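Local coordinates for regulatory protein of LacI family (Chloroflexus aggregans, PDB 3BBL), which probably regulates transcription as a LacI-family DNA-binding protein, with a periplasmic-binding-protein-like core of the kind that responds to a small ligand, at residues A[25-28]-A[29-33]; A[251-254]-A[255-259]. All coordinates share one frame; numbering follows the deposited sequence.

Contact 1: residues A[25-28]-A[29-33]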
# COMPACT_ATOMS: atom_id res chain seq x y z
N GLN A 25 -3.22 -6.66 2.23
CA GLN A 25 -3.20 -7.70 3.27
C GLN A 25 -4.57 -8.36 3.42
O GLN A 25 -4.69 -9.59 3.45
CB GLN A 25 -2.79 -7.12 4.62
CG GLN A 25 -1.36 -6.65 4.73
CD GLN A 25 -1.06 -6.06 6.11
OE1 GLN A 25 -1.70 -5.10 6.54
NE2 GLN A 25 -0.08 -6.64 6.79
N PHE A 26 -5.60 -7.53 3.53
CA PHE A 26 -6.97 -7.98 3.72
C PHE A 26 -7.55 -8.76 2.54
O PHE A 26 -8.01 -9.90 2.70
CB PHE A 26 -7.85 -6.78 4.03
CG PHE A 26 -9.17 -7.14 4.63
CD1 PHE A 26 -9.23 -7.74 5.88
CD2 PHE A 26 -10.35 -6.86 3.95
CE1 PHE A 26 -10.46 -8.07 6.46
CE2 PHE A 26 -11.59 -7.19 4.52
CZ PHE A 26 -11.64 -7.80 5.78
N LEU A 27 -7.53 -8.16 1.35
CA LEU A 27 -8.08 -8.80 0.17
C LEU A 27 -7.28 -10.04 -0.26
O LEU A 27 -7.87 -11.07 -0.60
CB LEU A 27 -8.18 -7.81 -0.99
CG LEU A 27 -8.83 -8.33 -2.27
CD1 LEU A 27 -10.23 -8.87 -1.99
CD2 LEU A 27 -8.90 -7.20 -3.29
N SER A 28 -5.96 -9.94 -0.26
CA SER A 28 -5.14 -11.08 -0.65
C SER A 28 -5.49 -12.26 0.25
O SER A 28 -5.71 -13.37 -0.22
CB SER A 28 -3.65 -10.77 -0.50
OG SER A 28 -3.24 -9.80 -1.45
N SER A 29 -5.55 -11.99 1.55
CA SER A 29 -5.88 -13.01 2.52
C SER A 29 -7.26 -13.61 2.28
O SER A 29 -7.43 -14.83 2.35
CB SER A 29 -5.81 -12.42 3.93
OG SER A 29 -6.20 -13.37 4.90
N MSE A 30 -8.26 -12.77 1.99
CA MSE A 30 -9.60 -13.28 1.73
C MSE A 30 -9.62 -14.13 0.46
O MSE A 30 -10.20 -15.22 0.44
CB MSE A 30 -10.62 -12.15 1.63
CG MSE A 30 -10.87 -11.50 2.96
SE MSE A 30 -12.60 -10.52 3.09
CE MSE A 30 -12.22 -9.22 1.70
N VAL A 31 -8.99 -13.64 -0.60
CA VAL A 31 -8.96 -14.36 -1.86
C VAL A 31 -8.36 -15.75 -1.72
O VAL A 31 -8.89 -16.71 -2.28
CB VAL A 31 -8.16 -13.58 -2.92
CG1 VAL A 31 -7.92 -14.45 -4.15
CG2 VAL A 31 -8.92 -12.33 -3.31
N ARG A 32 -7.28 -15.87 -0.96
CA ARG A 32 -6.63 -17.16 -0.77
C ARG A 32 -7.43 -18.09 0.12
O ARG A 32 -7.45 -19.30 -0.08
CB ARG A 32 -5.23 -16.98 -0.20
CG ARG A 32 -4.30 -16.28 -1.15
CD ARG A 32 -2.86 -16.41 -0.71
NE ARG A 32 -2.01 -16.54 -1.89
CZ ARG A 32 -1.92 -17.65 -2.62
NH1 ARG A 32 -2.61 -18.73 -2.30
NH2 ARG A 32 -1.16 -17.66 -3.70
N GLU A 33 -8.08 -17.52 1.13
CA GLU A 33 -8.90 -18.29 2.05
C GLU A 33 -10.17 -18.79 1.36
O GLU A 33 -10.55 -19.94 1.52
CB GLU A 33 -9.28 -17.44 3.26
CG GLU A 33 -8.23 -17.45 4.34
CD GLU A 33 -7.98 -18.86 4.87
OE1 GLU A 33 -8.97 -19.53 5.26
OE2 GLU A 33 -6.80 -19.28 4.89
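Across Gln25-Ser28 and Ser29-Glu33, helix 23-36 is held by four successive i to i+4 backbone hydrogen bonds, among which Val31 N to Leu27 O is short and straight (2.8 Å, 170°), whereas Ser29 N meets Gln25 O from above the carbonyl plane. The side chains illustrate how a helix presents different chemistry on different faces. On the buried face Met30, a selenomethionine, forms a Met-aromatic contact with Phe26: its SE sits 4.3 Å from the Phe26 ring centroid, oblique to the ring, and its CE comes to 3.5 Å from Phe26 CE2. A bend at the last torsion of Met30 (chi3 -62°) turns that methyl back along the helix to the ring. Replacing Phe26 by an alanine would probably leave the selenium and methyl of Met30 without their aromatic partner and open a gap beside Phe93, whose ring stacks on that of Phe26. Next to this pair Leu27 CD1 packs at 3.9 Å against Val31 CG2, and Leu27 also touches Leu27 of the second subunit. The serines serve other neighbours: Ser29 OG bonds to Ala244 O, while Ser28 OG bonds to Asp24 O and to Trp11 NE1 of the second subunit. The chemistry thus implies two roles: Phe26 and Met30 pack inward against helix 243-258, Met30 also reaching strand 40-43, while a mixed side of Leu27, Val31, Ser28 and Arg32 meets the second subunit.

Contact 2: residues A[251-254]-A[255-259]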
# COMPACT_ATOMS: atom_id res chain seq x y z
N ILE A 251 -13.95 -14.38 5.93
CA ILE A 251 -14.36 -15.37 4.95
C ILE A 251 -14.86 -16.63 5.65
O ILE A 251 -15.93 -17.16 5.35
CB ILE A 251 -13.18 -15.75 4.02
CG1 ILE A 251 -12.82 -14.56 3.13
CG2 ILE A 251 -13.54 -16.96 3.17
CD1 ILE A 251 -13.93 -14.13 2.18
N GLU A 252 -14.07 -17.09 6.61
CA GLU A 252 -14.37 -18.28 7.38
C GLU A 252 -15.71 -18.22 8.10
O GLU A 252 -16.43 -19.20 8.17
CB GLU A 252 -13.25 -18.49 8.39
CG GLU A 252 -13.23 -19.82 9.07
CD GLU A 252 -11.95 -20.00 9.86
OE1 GLU A 252 -10.86 -19.96 9.26
OE2 GLU A 252 -12.05 -20.17 11.10
N LEU A 253 -16.04 -17.05 8.63
CA LEU A 253 -17.29 -16.87 9.36
C LEU A 253 -18.48 -16.72 8.41
O LEU A 253 -19.56 -17.23 8.68
CB LEU A 253 -17.19 -15.65 10.27
CG LEU A 253 -18.43 -15.27 11.10
CD1 LEU A 253 -18.84 -16.45 11.97
CD2 LEU A 253 -18.12 -14.05 11.96
N LEU A 254 -18.27 -16.01 7.31
CA LEU A 254 -19.33 -15.79 6.34
C LEU A 254 -19.67 -17.07 5.60
O LEU A 254 -20.84 -17.35 5.32
CB LEU A 254 -18.94 -14.70 5.35
CG LEU A 254 -20.00 -14.36 4.30
CD1 LEU A 254 -21.28 -13.92 5.00
CD2 LEU A 254 -19.49 -13.26 3.39
N VAL A 255 -18.65 -17.86 5.27
CA VAL A 255 -18.88 -19.11 4.56
C VAL A 255 -19.72 -20.05 5.43
O VAL A 255 -20.58 -20.76 4.92
CB VAL A 255 -17.54 -19.81 4.19
CG1 VAL A 255 -17.81 -21.21 3.67
CG2 VAL A 255 -16.80 -19.00 3.14
N ALA A 256 -19.48 -20.03 6.73
CA ALA A 256 -20.23 -20.87 7.65
C ALA A 256 -21.69 -20.40 7.70
O ALA A 256 -22.60 -21.21 7.73
CB ALA A 256 -19.61 -20.82 9.04
N ILE A 257 -21.89 -19.09 7.72
CA ILE A 257 -23.24 -18.53 7.77
C ILE A 257 -23.98 -18.82 6.48
O ILE A 257 -25.16 -19.20 6.49
CB ILE A 257 -23.20 -17.00 7.99
CG1 ILE A 257 -22.55 -16.68 9.33
CG2 ILE A 257 -24.62 -16.44 7.93
CD1 ILE A 257 -22.39 -15.20 9.59
N VAL A 258 -23.29 -18.64 5.36
CA VAL A 258 -23.88 -18.88 4.06
C VAL A 258 -24.30 -20.34 3.89
O VAL A 258 -25.31 -20.63 3.26
CB VAL A 258 -22.90 -18.49 2.92
CG1 VAL A 258 -23.37 -19.06 1.58
CG2 VAL A 258 -22.78 -16.98 2.83
N GLU A 259 -23.52 -21.25 4.46
CA GLU A 259 -23.81 -22.67 4.34
C GLU A 259 -24.71 -23.26 5.44
O GLU A 259 -24.71 -24.47 5.67
CB GLU A 259 -22.50 -23.45 4.24
CG GLU A 259 -21.63 -22.97 3.08
CD GLU A 259 -20.38 -23.80 2.87
OE1 GLU A 259 -19.96 -24.50 3.82
OE2 GLU A 259 -19.81 -23.75 1.76
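Leu254 and Val258, one turn apart near the end of helix 243-258, meet through methyl groups, Leu254 CD1 lying 4.0 Å from Val258 CG2. The same spacing brings Ile251 CG2 to 3.8 Å from Val255 CG2, and in both pairs the side chains pass at a slant. With CG1 anti to the backbone N (chi1 171° in Val255, 166° in Val258), CG2 is left beside that N and turned back over the preceding turn, close to the carbonyl oxygen that accepts the hydrogen bond of its own N-H. Those two bonds are short: Val255 N to Ile251 O and Val258 N to Leu254 O both measure 2.8 Å, with the donor almost in line with the carbonyl. On this tight side Ile251, Leu254 and Val255 rest on Ile7 of strand 6-9, and Leu253 and Leu254 on Val91 of strand 90-93, while Val258 reaches the loop residues Leu3 and Asp66.

The other side is looser. Ala256 N reaches Glu252 O only through a weak bond of 3.5 Å, and the exposed Glu252 carboxylate makes a long, weak ion pair with Arg248. Ile257, partly exposed, hydrogen-bonds through its N to Leu253 O and brings CG1 to 3.1 Å from that same Leu253 O, but its CD1 stays 4.2 Å from Leu253 CG. Helical geometry ends at Glu259, whose N still bonds to Val255 O; its carboxylate forms a salt bridge with Arg261 and a hydrogen bond with Tyr39 OH. The chemistry implies a largely aliphatic last stretch that seats the helix on the strands, with charge confined to Glu252 on the outer side and to Glu259 just past the end, where its carboxylate links the helix terminus to neighbouring parts of the chain.

From the N terminus, the chain runs through strand 6-9 into helix 23-36, where contact 1 lies, and on to strand 40-43, completing a beta-alpha-beta unit. Much later it returns in helix 243-258, which carries contact 2. Each contact joins consecutive residues, so neither closes a long loop; they follow in series, without nesting or crossing. In space, however, their centres are 15 Å apart and the two helices touch, Met30 CB lying 3.6 Å from Ile251 CG1. Together they illustrate how a periplasmic-binding-protein-like fold builds a domain from distant parts of the chain: a late helix packs beside an early one against early strands.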